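PDB 3OEP: urea carboxylase, which is of unknown function, a KipI-KipA homologue with cyclophilin-like domains that may bind ATP and act as a hydrolase. Local coordinates for residues A[110-115]-A[127-132]; A[123-128]-A[154-159]; A[301-306]-A[317-322]. All blocks are in the same frame, centred on the assembly; numbering follows the deposited sequence.

Interaction 1. Residues A[110-115]-A[127-132]; sequences PLYRVY and AEVEPA
Strands 112-117 and 124-127, consecutive antiparallel sheet neighbours in the cyclophilin-like C and D domain, form a hydrogen-bonded pair through Arg113 and Ala127, the last strand residue before the loop. Arg113 N-H points at Ala127 O over 2.9 Å, nearly along the C=O axis, and Ala127 N returns a bond to Arg113 O. The tight part lies beside this pair. The Tyr112 ring, its CG beside the backbone N (chi1 -65°), turns its edge to Ala127 C and Val129 N, while Pro110 CB sits 3.8 Å above the ring plane, over its centre. Pro110 CG in turn rests 3.4 Å from Glu128 O, and the bent Glu130 chain crosses this proline obliquely. Tyr115 CE1 touches Ala127 CB at 3.7 Å, and Arg113 CD lies over one face of the Tyr115 ring. An alanine in place of Tyr112 would remove both the ring packed under Pro110 and the hydroxyl that bonds to His107 O and, through water, to Glu130 N, and would probably loosen this end of the strand. The looser side is wet. Beyond the cis peptide before Glu128 the chains diverge, and one water bridges Leu111 O to Glu128 N, another Tyr112 OH to Glu130 N, and a third Tyr115 OH to Glu128 OE2. Two direct backbone bonds thus fix the register, whereas water carries much of the remaining polar pairing as the loop departs.

Interaction 2. Residues A[123-128]-A[154-159]; sequences FPFLAE and GVQTGI
Strands 124-127 and 156-159 run antiparallel, their axes 4.6 Å apart at closest and their directions 148° apart, joined by one hydrogen-bonded pair, Leu126 with Thr157. Leu126 N-H meets Thr157 O at 2.8 Å, nearly along the C=O axis; the return bond from Thr157 N reaches Leu126 O from above the carbonyl plane. The same Leu126 O also takes a CA-H...O contact from Gln156 CA. On the face shared by Leu126 and Thr157, Leu126 CB lies 3.6 Å from Thr157 CG2. Thr157 OG1 is anti to the backbone N (chi1 -173°) and turned out to Ala151 O and His107 NE2, which puts the CG2 methyl in the crowded position between N and the carbonyl carbon. The other face carries Phe125, whose CB meets Gln156 OE1 at 3.6 Å, the ring and amide planes 70° apart. Gly158 is hemmed in there: its CA approaches Pro124 O to 3.3 Å, and a side chain would collide with Phe123 CE1. The Phe123 ring, CG anti to the backbone N, lays one face over the backbone, with Ile159 O 3.5 Å above its centre. Pro124 crosses the Ile159 side chain obliquely. At the far end, Glu128 CB packs on Val155 CG2 at 3.7 Å. Pro124 O and Ile159 N are buried with no hydrogen-bond partner in the model, Pro124 O having the CA-H...O contact from Gly158 instead. Phe197 lies against Leu126, Thr157 and Ile159, whereas Phe125 meets the Trp168 ring and comes close to a bound glycerol. Such neighbouring antiparallel strands, with a packed face and the ends of the sheet closing on one another, fit the cyclophilin-like fold assigned to this carboxyltransferase C and D family.

Interaction 3. Residues A[301-306]-A[317-322]; sequences LLEGEE and RGKTLR
This is an edge-region pairing of antiparallel strands, in which strand 298-302 lies against strand 320-325 just before the first turns back through a type I' beta turn from Leu302 to Glu305; both belong to a six-stranded sheet in the carboxyltransferase A and B family region. Leu301 and Arg322 form the hydrogen-bonded pair. Leu301 N donates to Arg322 O over 2.8 Å, from well above the carbonyl plane, whereas Arg322 N meets Leu301 O in the plane of that carbonyl at 3.0 Å. On the buried face Leu302 and Leu321 both hold CG anti to the backbone N, and Leu302 CB packs on Leu321 CD1 at 4.0 Å. Leu302 CD1 also reaches Thr320 O; Phe313 and Trp315 touch both leucines. Toward the turn the backbones separate and water fills in. One water donates to Leu301 O and Thr320 O and accepts from Arg322 NH1, lying in the plane at the edge of the guanidinium, while Thr320 CG2 sits 3.5 Å above one face of that group. A second water accepts from Glu303 N and donates to Thr320 O at 2.6 Å. On the exposed side the extended Glu303 chain crosses the bent Lys319 chain at about a right angle, with Glu303 OE2 3.5 Å from Lys319 CE but 4.1 Å from Lys319 NZ, too long for a salt bridge. The chemistry therefore grades from an apolar face through a single pair of backbone bonds to water-mediated and loosely electrostatic pairing, so Glu303 and Lys319 probably attract each other only weakly.

Interactions 1 and 2 are neighbours in one mixed sheet, their centres about 7 Å apart. Strand 124-127 lies between 112-117 and 156-159, and the two contacts share Ala127 and Glu128. They also touch directly: Val129 N lies 2.9 Å from Val155 O and Tyr115 N 2.9 Å from Phe125 O, both probable hydrogen bonds, while Val114 CG2 packs against Leu126 CD2. Interaction 3 stands apart in a different family region on the opposite side of the chain's centre, with its centre about 60 Å from that of interaction 1 and about 53 Å from that of interaction 2. The glycerol near Phe125, beside interaction 2, is probably a crystallisation additive and identifies no substrate site.

Interaction 1. Residues A[110-115]-A[127-132]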
ATOM      1  N   PRO A 110      -6.460 -25.222  18.807  1.00 13.97           N
ATOM      2  CA  PRO A 110      -5.145 -24.651  19.102  1.00 14.35           C
ATOM      3  C   PRO A 110      -5.153 -23.317  19.836  1.00 14.80           C
ATOM      4  O   PRO A 110      -6.121 -22.562  19.762  1.00 15.92           O
ATOM      5  CB  PRO A 110      -4.522 -24.440  17.707  1.00 14.73           C
ATOM      6  CG  PRO A 110      -5.319 -25.257  16.784  1.00 14.87           C
ATOM      7  CD  PRO A 110      -6.706 -25.279  17.357  1.00 13.57           C
ATOM      8  N   LEU A 111      -4.060 -23.041  20.535  1.00 15.69           N
ATOM      9  CA  LEU A 111      -3.732 -21.676  20.910  1.00 15.32           C
ATOM     10  C   LEU A 111      -2.864 -21.155  19.773  1.00 16.12           C
ATOM     11  O   LEU A 111      -1.688 -21.510  19.665  1.00 16.34           O
ATOM     12  CB  LEU A 111      -2.986 -21.626  22.242  1.00 17.67           C
ATOM     13  CG  LEU A 111      -2.626 -20.212  22.707  1.00 19.80           C
ATOM     14  CD1 LEU A 111      -3.878 -19.356  22.876  1.00 20.22           C
ATOM     15  CD2 LEU A 111      -1.834 -20.278  24.007  1.00 23.21           C
ATOM     16  N   TYR A 112      -3.461 -20.352  18.902  1.00 14.33           N
ATOM     17  CA  TYR A 112      -2.768 -19.860  17.716  1.00 14.41           C
ATOM     18  C   TYR A 112      -1.831 -18.718  18.058  1.00 14.22           C
ATOM     19  O   TYR A 112      -1.976 -18.070  19.089  1.00 14.47           O
ATOM     20  CB  TYR A 112      -3.761 -19.350  16.688  1.00 13.08           C
ATOM     21  CG  TYR A 112      -4.676 -20.401  16.101  1.00 12.46           C
ATOM     22  CD1 TYR A 112      -5.930 -20.634  16.643  1.00 14.68           C
ATOM     23  CD2 TYR A 112      -4.287 -21.153  15.001  1.00 11.74           C
ATOM     24  CE1 TYR A 112      -6.776 -21.592  16.099  1.00 11.78           C
ATOM     25  CE2 TYR A 112      -5.127 -22.103  14.446  1.00 11.14           C
ATOM     26  CZ  TYR A 112      -6.374 -22.316  14.998  1.00 12.18           C
ATOM     27  OH  TYR A 112      -7.220 -23.258  14.452  1.00 14.16           O
ATOM     28  N   ARG A 113      -0.878 -18.482  17.167  1.00 14.40           N
ATOM     29  CA  ARG A 113       0.014 -17.343  17.239  1.00 14.51           C
ATOM     30  C   ARG A 113      -0.119 -16.537  15.951  1.00 13.81           C
ATOM     31  O   ARG A 113      -0.213 -17.114  14.863  1.00 14.42           O
ATOM     32  CB  ARG A 113       1.451 -17.838  17.394  1.00 15.88           C
ATOM     33  CG  ARG A 113       2.501 -16.759  17.430  1.00 19.58           C
ATOM     34  CD  ARG A 113       3.893 -17.380  17.480  1.00 23.72           C
ATOM     35  NE  ARG A 113       4.913 -16.345  17.398  1.00 26.34           N
ATOM     36  CZ  ARG A 113       5.438 -15.703  18.440  1.00 31.11           C
ATOM     37  NH1 ARG A 113       5.069 -15.991  19.687  1.00 31.29           N
ATOM     38  NH2 ARG A 113       6.354 -14.764  18.227  1.00 33.43           N
ATOM     39  N   VAL A 114      -0.125 -15.214  16.075  1.00 13.23           N
ATOM     40  CA  VAL A 114      -0.084 -14.326  14.920  1.00 13.02           C
ATOM     41  C   VAL A 114       1.350 -14.268  14.394  1.00 13.88           C
ATOM     42  O   VAL A 114       2.209 -13.627  15.001  1.00 15.47           O
ATOM     43  CB  VAL A 114      -0.551 -12.891  15.265  1.00 14.53           C
ATOM     44  CG1 VAL A 114      -0.466 -11.993  14.032  1.00 15.94           C
ATOM     45  CG2 VAL A 114      -1.975 -12.912  15.831  1.00 16.30           C
ATOM     46  N   TYR A 115       1.602 -14.947  13.279  1.00 12.03           N
ATOM     47  CA  TYR A 115       2.933 -14.982  12.664  1.00 13.94           C
ATOM     48  C   TYR A 115       3.197 -13.810  11.716  1.00 15.99           C
ATOM     49  O   TYR A 115       4.347 -13.468  11.452  1.00 16.09           O
ATOM     50  CB  TYR A 115       3.130 -16.293  11.905  1.00 12.01           C
ATOM     51  CG  TYR A 115       3.523 -17.433  12.804  1.00 13.41           C
ATOM     52  CD1 TYR A 115       2.562 -18.177  13.472  1.00 14.90           C
ATOM     53  CD2 TYR A 115       4.860 -17.743  13.008  1.00 15.56           C
ATOM     54  CE1 TYR A 115       2.923 -19.222  14.305  1.00 14.99           C
ATOM     55  CE2 TYR A 115       5.232 -18.796  13.844  1.00 17.35           C
ATOM     56  CZ  TYR A 115       4.254 -19.525  14.488  1.00 19.14           C
ATOM     57  OH  TYR A 115       4.606 -20.564  15.322  1.00 21.98           O
ATOM     58  N   ALA A 127      -1.147 -19.460  13.009  1.00 11.41           N
ATOM     59  CA  ALA A 127      -0.772 -20.874  12.905  1.00 12.44           C
ATOM     60  C   ALA A 127      -0.628 -21.411  14.328  1.00 12.82           C
ATOM     61  O   ALA A 127      -0.425 -20.611  15.242  1.00 12.29           O
ATOM     62  CB  ALA A 127       0.544 -21.028  12.118  1.00 12.66           C
ATOM     63  N   GLU A 128      -0.725 -22.726  14.564  1.00 13.69           N
ATOM     64  CA  GLU A 128      -0.898 -23.782  13.557  1.00 13.71           C
ATOM     65  C   GLU A 128      -2.288 -24.411  13.573  1.00 12.97           C
ATOM     66  O   GLU A 128      -2.783 -24.839  14.624  1.00 15.46           O
ATOM     67  CB  GLU A 128       0.092 -24.926  13.825  1.00 16.61           C
ATOM     68  CG  GLU A 128       1.559 -24.550  13.736  1.00 19.37           C
ATOM     69  CD  GLU A 128       2.503 -25.684  14.132  1.00 29.44           C
ATOM     70  OE1 GLU A 128       2.041 -26.762  14.587  1.00 26.39           O
ATOM     71  OE2 GLU A 128       3.726 -25.486  14.002  1.00 31.98           O
ATOM     72  N   VAL A 129      -2.883 -24.529  12.392  1.00 12.79           N
ATOM     73  CA  VAL A 129      -4.090 -25.333  12.200  1.00 13.81           C
ATOM     74  C   VAL A 129      -3.766 -26.807  12.475  1.00 13.92           C
ATOM     75  O   VAL A 129      -2.715 -27.318  12.061  1.00 14.06           O
ATOM     76  CB  VAL A 129      -4.640 -25.155  10.752  1.00 13.85           C
ATOM     77  CG1 VAL A 129      -5.762 -26.143  10.443  1.00 11.80           C
ATOM     78  CG2 VAL A 129      -5.124 -23.731  10.538  1.00 12.95           C
ATOM     79  N   GLU A 130      -4.660 -27.480  13.200  1.00 14.54           N
ATOM     80  CA  GLU A 130      -4.506 -28.908  13.488  1.00 15.85           C
ATOM     81  C   GLU A 130      -4.301 -29.692  12.194  1.00 14.72           C
ATOM     82  O   GLU A 130      -4.946 -29.404  11.198  1.00 15.49           O
ATOM     83  CB  GLU A 130      -5.746 -29.455  14.202  1.00 16.46           C
ATOM     84  CG  GLU A 130      -5.927 -28.964  15.633  1.00 19.94           C
ATOM     85  CD  GLU A 130      -4.873 -29.506  16.583  1.00 26.84           C
ATOM     86  OE1 GLU A 130      -4.743 -30.742  16.691  1.00 30.59           O
ATOM     87  OE2 GLU A 130      -4.185 -28.693  17.233  1.00 31.99           O
ATOM     88  N   PRO A 131      -3.404 -30.696  12.206  1.00 16.82           N
ATOM     89  CA  PRO A 131      -3.163 -31.489  10.999  1.00 17.09           C
ATOM     90  C   PRO A 131      -4.423 -31.968  10.267  1.00 17.29           C
ATOM     91  O   PRO A 131      -4.492 -31.866   9.040  1.00 16.65           O
ATOM     92  CB  PRO A 131      -2.364 -32.679  11.532  1.00 19.79           C
ATOM     93  CG  PRO A 131      -1.591 -32.100  12.672  1.00 19.96           C
ATOM     94  CD  PRO A 131      -2.519 -31.111  13.314  1.00 19.11           C
ATOM     95  N   ALA A 132      -5.412 -32.452  11.013  1.00 16.20           N
ATOM     96  CA  ALA A 132      -6.647 -32.979  10.422  1.00 15.37           C
ATOM     97  C   ALA A 132      -7.477 -31.933   9.680  1.00 14.96           C
ATOM     98  O   ALA A 132      -8.319 -32.295   8.867  1.00 15.94           O
ATOM     99  CB  ALA A 132      -7.506 -33.659  11.497  1.00 16.82           C
TER
HETATM  100  O   HOH W   1      -0.462 -23.265  17.350  1.00 18.23           O
HETATM  101  O   HOH W   2      -7.080 -26.003  13.842  1.00  9.74           O
HETATM  102  O   HOH W   3       2.080 -21.661  16.845  1.00 27.33           O
HETATM  103  O   HOH W   4       4.901 -23.260  14.832  1.00 34.31           O

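Interaction 2. Residues A[123-128]-A[154-159]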
ATOM      1  N   PHE A 123      -5.095  -7.766   8.969  1.00 14.01           N
ATOM      2  CA  PHE A 123      -5.334  -9.188   8.630  1.00 13.18           C
ATOM      3  C   PHE A 123      -4.286 -10.077   9.301  1.00 13.81           C
ATOM      4  O   PHE A 123      -3.111  -9.994   8.952  1.00 13.89           O
ATOM      5  CB  PHE A 123      -5.229  -9.352   7.107  1.00 12.14           C
ATOM      6  CG  PHE A 123      -5.807 -10.644   6.556  1.00 16.54           C
ATOM      7  CD1 PHE A 123      -5.507 -11.879   7.110  1.00 24.61           C
ATOM      8  CD2 PHE A 123      -6.607 -10.611   5.424  1.00 24.48           C
ATOM      9  CE1 PHE A 123      -6.036 -13.052   6.572  1.00 25.85           C
ATOM     10  CE2 PHE A 123      -7.132 -11.778   4.883  1.00 25.64           C
ATOM     11  CZ  PHE A 123      -6.851 -12.998   5.464  1.00 20.86           C
ATOM     12  N   PRO A 124      -4.705 -10.946  10.239  1.00 13.10           N
ATOM     13  CA  PRO A 124      -3.741 -11.819  10.905  1.00 12.34           C
ATOM     14  C   PRO A 124      -3.549 -13.131  10.171  1.00 13.67           C
ATOM     15  O   PRO A 124      -4.523 -13.743   9.735  1.00 14.99           O
ATOM     16  CB  PRO A 124      -4.399 -12.086  12.252  1.00 14.30           C
ATOM     17  CG  PRO A 124      -5.868 -12.102  11.930  1.00 14.34           C
ATOM     18  CD  PRO A 124      -6.057 -11.104  10.807  1.00 13.13           C
ATOM     19  N   PHE A 125      -2.295 -13.547  10.029  1.00 13.02           N
ATOM     20  CA  PHE A 125      -1.985 -14.898   9.593  1.00 13.44           C
ATOM     21  C   PHE A 125      -1.617 -15.673  10.847  1.00 11.84           C
ATOM     22  O   PHE A 125      -0.623 -15.364  11.504  1.00 12.14           O
ATOM     23  CB  PHE A 125      -0.835 -14.917   8.585  1.00 14.13           C
ATOM     24  CG  PHE A 125      -1.222 -14.477   7.180  1.00 18.58           C
ATOM     25  CD1 PHE A 125      -2.555 -14.334   6.791  1.00 25.11           C
ATOM     26  CD2 PHE A 125      -0.241 -14.251   6.236  1.00 23.46           C
ATOM     27  CE1 PHE A 125      -2.882 -13.937   5.498  1.00 23.25           C
ATOM     28  CE2 PHE A 125      -0.565 -13.858   4.949  1.00 24.25           C
ATOM     29  CZ  PHE A 125      -1.878 -13.702   4.580  1.00 23.76           C
ATOM     30  N   LEU A 126      -2.452 -16.653  11.180  1.00 11.39           N
ATOM     31  CA  LEU A 126      -2.341 -17.430  12.408  1.00 10.81           C
ATOM     32  C   LEU A 126      -1.941 -18.873  12.118  1.00 10.99           C
ATOM     33  O   LEU A 126      -2.356 -19.442  11.117  1.00 13.22           O
ATOM     34  CB  LEU A 126      -3.695 -17.435  13.108  1.00 12.86           C
ATOM     35  CG  LEU A 126      -4.268 -16.076  13.499  1.00 14.80           C
ATOM     36  CD1 LEU A 126      -5.795 -16.102  13.466  1.00 23.92           C
ATOM     37  CD2 LEU A 126      -3.770 -15.695  14.863  1.00 20.15           C
ATOM     38  N   ALA A 127      -1.147 -19.460  13.009  1.00 11.41           N
ATOM     39  CA  ALA A 127      -0.772 -20.874  12.905  1.00 12.44           C
ATOM     40  C   ALA A 127      -0.628 -21.411  14.328  1.00 12.82           C
ATOM     41  O   ALA A 127      -0.425 -20.611  15.242  1.00 12.29           O
ATOM     42  CB  ALA A 127       0.544 -21.028  12.118  1.00 12.66           C
ATOM     43  N   GLU A 128      -0.725 -22.726  14.564  1.00 13.69           N
ATOM     44  CA  GLU A 128      -0.898 -23.782  13.557  1.00 13.71           C
ATOM     45  C   GLU A 128      -2.288 -24.411  13.573  1.00 12.97           C
ATOM     46  O   GLU A 128      -2.783 -24.839  14.624  1.00 15.46           O
ATOM     47  CB  GLU A 128       0.092 -24.926  13.825  1.00 16.61           C
ATOM     48  CG  GLU A 128       1.559 -24.550  13.736  1.00 19.37           C
ATOM     49  CD  GLU A 128       2.503 -25.684  14.132  1.00 29.44           C
ATOM     50  OE1 GLU A 128       2.041 -26.762  14.587  1.00 26.39           O
ATOM     51  OE2 GLU A 128       3.726 -25.486  14.002  1.00 31.98           O
ATOM     52  N   GLY A 154      -4.146 -24.691   4.441  1.00 14.73           N
ATOM     53  CA  GLY A 154      -3.024 -25.443   4.979  1.00 15.88           C
ATOM     54  C   GLY A 154      -2.898 -25.263   6.481  1.00 14.10           C
ATOM     55  O   GLY A 154      -3.878 -25.378   7.214  1.00 15.07           O
ATOM     56  N   VAL A 155      -1.684 -24.955   6.934  1.00 15.75           N
ATOM     57  CA  VAL A 155      -1.395 -24.794   8.365  1.00 13.57           C
ATOM     58  C   VAL A 155      -1.867 -23.446   8.937  1.00 13.73           C
ATOM     59  O   VAL A 155      -1.727 -23.196  10.138  1.00 14.21           O
ATOM     60  CB  VAL A 155       0.128 -24.980   8.627  1.00 16.25           C
ATOM     61  CG1 VAL A 155       0.909 -23.772   8.136  1.00 14.87           C
ATOM     62  CG2 VAL A 155       0.411 -25.261  10.106  1.00 17.23           C
ATOM     63  N   GLN A 156      -2.432 -22.586   8.091  1.00 12.81           N
ATOM     64  CA  GLN A 156      -2.795 -21.234   8.511  1.00 13.06           C
ATOM     65  C   GLN A 156      -4.293 -20.991   8.597  1.00 12.98           C
ATOM     66  O   GLN A 156      -5.083 -21.574   7.851  1.00 13.49           O
ATOM     67  CB  GLN A 156      -2.195 -20.209   7.557  1.00 15.09           C
ATOM     68  CG  GLN A 156      -0.688 -20.248   7.483  1.00 16.78           C
ATOM     69  CD  GLN A 156      -0.144 -19.061   6.732  1.00 23.21           C
ATOM     70  OE1 GLN A 156       0.249 -18.074   7.340  1.00 25.48           O
ATOM     71  NE2 GLN A 156      -0.160 -19.130   5.405  1.00 25.06           N
ATOM     72  N   THR A 157      -4.673 -20.114   9.520  1.00 12.78           N
ATOM     73  CA  THR A 157      -6.025 -19.590   9.565  1.00 11.50           C
ATOM     74  C   THR A 157      -5.922 -18.068   9.616  1.00 13.30           C
ATOM     75  O   THR A 157      -4.894 -17.515  10.009  1.00 12.95           O
ATOM     76  CB  THR A 157      -6.849 -20.189  10.745  1.00 13.64           C
ATOM     77  OG1 THR A 157      -8.219 -19.764  10.659  1.00 12.72           O
ATOM     78  CG2 THR A 157      -6.275 -19.788  12.095  1.00 13.82           C
ATOM     79  N   GLY A 158      -6.969 -17.391   9.177  1.00 13.48           N
ATOM     80  CA  GLY A 158      -6.942 -15.942   9.106  1.00 14.11           C
ATOM     81  C   GLY A 158      -8.322 -15.339   9.225  1.00 13.70           C
ATOM     82  O   GLY A 158      -9.333 -16.048   9.161  1.00 12.47           O
ATOM     83  N   ILE A 159      -8.352 -14.025   9.428  1.00 13.08           N
ATOM     84  CA  ILE A 159      -9.601 -13.281   9.537  1.00 12.44           C
ATOM     85  C   ILE A 159      -9.529 -12.107   8.569  1.00 13.98           C
ATOM     86  O   ILE A 159      -8.652 -11.261   8.696  1.00 12.69           O
ATOM     87  CB  ILE A 159      -9.839 -12.743  10.959  1.00 13.55           C
ATOM     88  CG1 ILE A 159      -9.735 -13.872  11.996  1.00 14.70           C
ATOM     89  CG2 ILE A 159     -11.211 -12.054  11.029  1.00 13.63           C
ATOM     90  CD1 ILE A 159      -9.664 -13.401  13.426  1.00 16.35           C
TER

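Interaction 3. Residues A[301-306]-A[317-322]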
ATOM      1  N   LEU A 301      -5.488  24.461 -17.292  1.00 19.35           N
ATOM      2  CA  LEU A 301      -6.271  25.456 -18.024  0.50 19.92           C
ATOM      3  C   LEU A 301      -6.890  26.421 -17.033  1.00 19.66           C
ATOM      4  O   LEU A 301      -7.664  26.011 -16.165  1.00 16.88           O
ATOM      5  CB  LEU A 301      -7.391  24.797 -18.832  0.50 21.31           C
ATOM      6  CG  LEU A 301      -7.018  23.893 -20.001  0.50 22.90           C
ATOM      7  CD1 LEU A 301      -8.286  23.361 -20.656  0.50 24.01           C
ATOM      8  CD2 LEU A 301      -6.172  24.638 -21.006  0.50 21.56           C
ATOM      9  N   LEU A 302      -6.555  27.704 -17.160  1.00 19.62           N
ATOM     10  CA  LEU A 302      -7.072  28.720 -16.253  1.00 20.72           C
ATOM     11  C   LEU A 302      -7.323  30.005 -17.029  1.00 24.11           C
ATOM     12  O   LEU A 302      -6.411  30.529 -17.664  1.00 22.80           O
ATOM     13  CB  LEU A 302      -6.074  28.979 -15.121  1.00 20.97           C
ATOM     14  CG  LEU A 302      -6.481  30.027 -14.082  1.00 23.51           C
ATOM     15  CD1 LEU A 302      -7.724  29.574 -13.336  1.00 20.43           C
ATOM     16  CD2 LEU A 302      -5.332  30.304 -13.115  1.00 23.58           C
ATOM     17  N   GLU A 303      -8.564  30.491 -16.974  1.00 25.72           N
ATOM     18  CA  GLU A 303      -8.957  31.745 -17.637  1.00 29.51           C
ATOM     19  C   GLU A 303      -8.557  31.771 -19.117  1.00 30.86           C
ATOM     20  O   GLU A 303      -8.103  32.797 -19.633  1.00 32.14           O
ATOM     21  CB  GLU A 303      -8.367  32.949 -16.892  1.00 30.07           C
ATOM     22  CG  GLU A 303      -8.857  33.088 -15.453  1.00 32.84           C
ATOM     23  CD  GLU A 303      -8.283  34.303 -14.756  1.00 35.95           C
ATOM     24  OE1 GLU A 303      -7.168  34.204 -14.200  1.00 43.23           O
ATOM     25  OE2 GLU A 303      -8.952  35.357 -14.758  1.00 40.77           O
ATOM     26  N   GLY A 304      -8.721  30.632 -19.784  1.00 31.83           N
ATOM     27  CA  GLY A 304      -8.427  30.508 -21.209  1.00 33.26           C
ATOM     28  C   GLY A 304      -6.987  30.179 -21.571  1.00 33.86           C
ATOM     29  O   GLY A 304      -6.713  29.822 -22.721  1.00 36.18           O
ATOM     30  N   GLU A 305      -6.069  30.296 -20.606  1.00 30.17           N
ATOM     31  CA  GLU A 305      -4.640  30.085 -20.851  1.00 30.02           C
ATOM     32  C   GLU A 305      -4.232  28.661 -20.493  1.00 26.89           C
ATOM     33  O   GLU A 305      -4.724  28.107 -19.516  1.00 24.83           O
ATOM     34  CB  GLU A 305      -3.799  31.057 -20.014  1.00 30.10           C
ATOM     35  CG  GLU A 305      -4.148  32.533 -20.173  1.00 36.26           C
ATOM     36  CD  GLU A 305      -3.808  33.104 -21.543  1.00 42.20           C
ATOM     37  OE1 GLU A 305      -4.309  34.205 -21.850  1.00 48.37           O
ATOM     38  OE2 GLU A 305      -3.046  32.473 -22.307  1.00 45.98           O
ATOM     39  N   GLU A 306      -3.335  28.079 -21.286  1.00 25.46           N
ATOM     40  CA  GLU A 306      -2.724  26.794 -20.954  1.00 25.57           C
ATOM     41  C   GLU A 306      -1.489  27.028 -20.089  1.00 24.26           C
ATOM     42  O   GLU A 306      -0.683  27.918 -20.380  1.00 24.65           O
ATOM     43  CB  GLU A 306      -2.330  26.019 -22.218  1.00 27.41           C
ATOM     44  CG  GLU A 306      -3.493  25.322 -22.900  1.00 30.41           C
ATOM     45  CD  GLU A 306      -3.064  24.418 -24.044  1.00 37.55           C
ATOM     46  OE1 GLU A 306      -1.857  24.381 -24.368  1.00 43.25           O
ATOM     47  OE2 GLU A 306      -3.938  23.737 -24.617  1.00 38.98           O
ATOM     48  N   ARG A 317      -9.691  34.099  -6.812  1.00 14.80           N
ATOM     49  CA  ARG A 317     -10.964  33.694  -6.233  1.00 15.27           C
ATOM     50  C   ARG A 317     -12.041  33.608  -7.307  1.00 16.64           C
ATOM     51  O   ARG A 317     -12.180  34.517  -8.132  1.00 17.19           O
ATOM     52  CB  ARG A 317     -11.392  34.692  -5.151  1.00 18.37           C
ATOM     53  CG  ARG A 317     -12.814  34.520  -4.654  1.00 19.74           C
ATOM     54  CD  ARG A 317     -13.106  35.547  -3.574  1.00 25.34           C
ATOM     55  NE  ARG A 317     -12.536  35.141  -2.296  1.00 24.90           N
ATOM     56  CZ  ARG A 317     -12.242  35.960  -1.289  1.00 31.17           C
ATOM     57  NH1 ARG A 317     -12.443  37.273  -1.387  1.00 31.60           N
ATOM     58  NH2 ARG A 317     -11.733  35.453  -0.171  1.00 33.73           N
ATOM     59  N   GLY A 318     -12.784  32.504  -7.298  1.00 15.90           N
ATOM     60  CA  GLY A 318     -13.917  32.318  -8.199  1.00 15.57           C
ATOM     61  C   GLY A 318     -13.574  31.818  -9.591  1.00 16.03           C
ATOM     62  O   GLY A 318     -14.475  31.558 -10.380  1.00 17.99           O
ATOM     63  N   LYS A 319     -12.285  31.682  -9.903  1.00 14.47           N
ATOM     64  CA  LYS A 319     -11.872  31.186 -11.214  1.00 15.23           C
ATOM     65  C   LYS A 319     -11.667  29.681 -11.173  1.00 14.68           C
ATOM     66  O   LYS A 319     -11.183  29.133 -10.176  1.00 15.10           O
ATOM     67  CB  LYS A 319     -10.597  31.884 -11.692  1.00 15.44           C
ATOM     68  CG  LYS A 319     -10.702  33.415 -11.747  1.00 16.99           C
ATOM     69  CD  LYS A 319     -11.854  33.894 -12.613  1.00 19.99           C
ATOM     70  CE  LYS A 319     -11.852  35.420 -12.753  1.00 24.45           C
ATOM     71  NZ  LYS A 319     -12.864  35.892 -13.736  1.00 26.83           N
ATOM     72  N   THR A 320     -12.028  29.023 -12.274  1.00 14.96           N
ATOM     73  CA  THR A 320     -12.024  27.571 -12.353  1.00 15.52           C
ATOM     74  C   THR A 320     -10.792  27.056 -13.083  1.00 15.24           C
ATOM     75  O   THR A 320     -10.436  27.537 -14.164  1.00 15.62           O
ATOM     76  CB  THR A 320     -13.309  27.065 -13.018  1.00 15.78           C
ATOM     77  OG1 THR A 320     -14.428  27.502 -12.232  1.00 16.75           O
ATOM     78  CG2 THR A 320     -13.319  25.531 -13.127  1.00 16.43           C
ATOM     79  N   LEU A 321     -10.149  26.080 -12.453  1.00 14.54           N
ATOM     80  CA  LEU A 321      -8.947  25.434 -12.951  1.00 13.45           C
ATOM     81  C   LEU A 321      -9.317  24.040 -13.462  1.00 14.93           C
ATOM     82  O   LEU A 321      -9.989  23.271 -12.762  1.00 14.26           O
ATOM     83  CB  LEU A 321      -7.938  25.320 -11.810  1.00 13.87           C
ATOM     84  CG  LEU A 321      -6.587  24.674 -12.108  1.00 15.05           C
ATOM     85  CD1 LEU A 321      -5.802  25.481 -13.133  1.00 15.18           C
ATOM     86  CD2 LEU A 321      -5.814  24.530 -10.787  1.00 15.95           C
ATOM     87  N   ARG A 322      -8.877  23.720 -14.675  1.00 13.91           N
ATOM     88  CA  ARG A 322      -9.136  22.414 -15.283  1.00 15.03           C
ATOM     89  C   ARG A 322      -7.821  21.837 -15.774  1.00 15.64           C
ATOM     90  O   ARG A 322      -6.802  22.538 -15.813  1.00 17.29           O
ATOM     91  CB  ARG A 322     -10.107  22.553 -16.456  1.00 15.95           C
ATOM     92  CG  ARG A 322     -11.497  23.045 -16.075  1.00 19.92           C
ATOM     93  CD  ARG A 322     -12.351  23.319 -17.307  1.00 23.78           C
ATOM     94  NE  ARG A 322     -13.709  23.736 -16.947  1.00 24.67           N
ATOM     95  CZ  ARG A 322     -14.089  24.984 -16.676  1.00 30.25           C
ATOM     96  NH1 ARG A 322     -13.225  25.997 -16.719  1.00 32.36           N
ATOM     97  NH2 ARG A 322     -15.358  25.225 -16.361  1.00 33.74           N
TER
HETATM   98  O   HOH W   5     -10.484  26.329 -16.883  1.00 18.90           O
HETATM   99  O   HOH W   6     -10.772  29.749 -15.546  1.00 20.35           O